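Local coordinates for protein cellulosomal scaffoldin (Bacteroides cellulosolvens, PDB 1TYJ) that is a scaffoldin whose type-II cohesin module binds dockerins, probably helping to assemble the cellulosome, at residues 153-156 and 157-160. Sequence-based numbering, arbitrary orientation.
Sequences MYSS and SAYK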
# COMPACT_ATOMS: atom_id res chain seq x y z
N MET A 153 -16.78 7.87 -0.18
CA MET A 153 -15.94 6.82 0.39
C MET A 153 -16.59 5.45 0.17
O MET A 153 -17.77 5.23 0.54
CB MET A 153 -15.75 7.07 1.89
CG MET A 153 -14.76 6.12 2.56
SD MET A 153 -14.47 6.64 4.28
CE MET A 153 -15.91 5.96 5.01
N TYR A 154 -15.86 4.50 -0.41
CA TYR A 154 -16.42 3.16 -0.62
C TYR A 154 -16.63 2.36 0.68
O TYR A 154 -15.80 2.44 1.59
CB TYR A 154 -15.56 2.38 -1.63
CG TYR A 154 -15.77 2.90 -3.02
CD1 TYR A 154 -14.72 3.49 -3.73
CD2 TYR A 154 -17.02 2.79 -3.64
CE1 TYR A 154 -14.92 3.97 -5.02
CE2 TYR A 154 -17.23 3.26 -4.92
CZ TYR A 154 -16.19 3.83 -5.62
OH TYR A 154 -16.48 4.29 -6.89
N SER A 155 -17.71 1.56 0.74
CA SER A 155 -17.96 0.68 1.90
C SER A 155 -17.47 -0.76 1.68
O SER A 155 -17.06 -1.12 0.55
CB SER A 155 -19.46 0.59 2.20
OG SER A 155 -20.07 -0.11 1.16
N SER A 156 -17.57 -1.58 2.73
CA SER A 156 -17.13 -2.98 2.69
C SER A 156 -17.97 -3.82 1.75
O SER A 156 -17.57 -4.92 1.36
CB SER A 156 -17.17 -3.59 4.07
OG SER A 156 -18.52 -3.60 4.51
N SER A 157 -19.14 -3.31 1.38
CA SER A 157 -19.97 -4.04 0.45
C SER A 157 -19.60 -3.73 -1.00
O SER A 157 -20.02 -4.43 -1.91
CB SER A 157 -21.44 -3.77 0.75
OG SER A 157 -21.79 -2.47 0.35
N ALA A 158 -18.76 -2.71 -1.21
CA ALA A 158 -18.37 -2.28 -2.56
C ALA A 158 -17.06 -2.92 -3.05
O ALA A 158 -16.80 -3.00 -4.28
CB ALA A 158 -18.23 -0.79 -2.60
N TYR A 159 -16.22 -3.30 -2.08
CA TYR A 159 -14.94 -3.91 -2.40
C TYR A 159 -14.42 -4.78 -1.30
O TYR A 159 -14.88 -4.74 -0.13
CB TYR A 159 -13.88 -2.86 -2.81
CG TYR A 159 -13.33 -2.07 -1.67
CD1 TYR A 159 -12.08 -2.38 -1.12
CD2 TYR A 159 -14.04 -0.98 -1.15
CE1 TYR A 159 -11.56 -1.61 -0.09
CE2 TYR A 159 -13.53 -0.21 -0.09
CZ TYR A 159 -12.30 -0.52 0.42
OH TYR A 159 -11.80 0.22 1.45
N LYS A 160 -13.47 -5.62 -1.68
CA LYS A 160 -12.84 -6.53 -0.74
C LYS A 160 -11.33 -6.30 -0.72
O LYS A 160 -10.77 -5.81 -1.69
CB LYS A 160 -13.09 -7.98 -1.15
CG LYS A 160 -12.39 -8.40 -2.44
CD LYS A 160 -12.59 -9.88 -2.73
CE LYS A 160 -12.86 -10.16 -4.22
NZ LYS A 160 -11.63 -10.32 -5.04
O HOH W 1 -13.08 2.69 2.05
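Ser155 and Ala158 close a type I beta-turn in the loop that links strand 144-148 to the short strand 160-161 of this cohesin beta-sandwich. Ala158 N donates to Ser155 O at 2.9 Å, reaching it from above the carbonyl plane, with Ser156 and Ser157 at the two corners. On the exposed flank of the turn, the hydroxyls of Ser155 and Ser157 are hydrogen-bonded, OG to OG at 3.0 Å.

Just past the turn, the buried Tyr159 turns back beside the residues that lead into it. Its CB holds CG between the backbone N and the carbonyl carbon (chi1 75°), and this rotation brings CD2 and CE2 within contact of Ser155 and Tyr154. Along the ring's near side, CD2 lies 3.5 Å from Ser155 O, while CE2 packs 3.6 Å from Tyr154 CB. At the tip, OH hydrogen-bonds to Thr144 OG1, and Leu146 of strand 144-148 and Val3 of strand 2-7 touch the same side chain. A phenylalanine in place of Tyr159 would probably leave Thr144 OG1 and the bridging water without their phenolic partner.

The Tyr154 ring departs from the turn, its OH bonded to Thr28 O, although CD2 still touches Ala158 CB at 3.9 Å. Backbone bonds from Ala158 and Lys160 to Gly1 tie the exit of the loop to the N-terminus. The bridging water lies in the plane of the Tyr159 ring, 2.8 Å from Tyr159 OH, and donates a hydrogen bond to Tyr154 O.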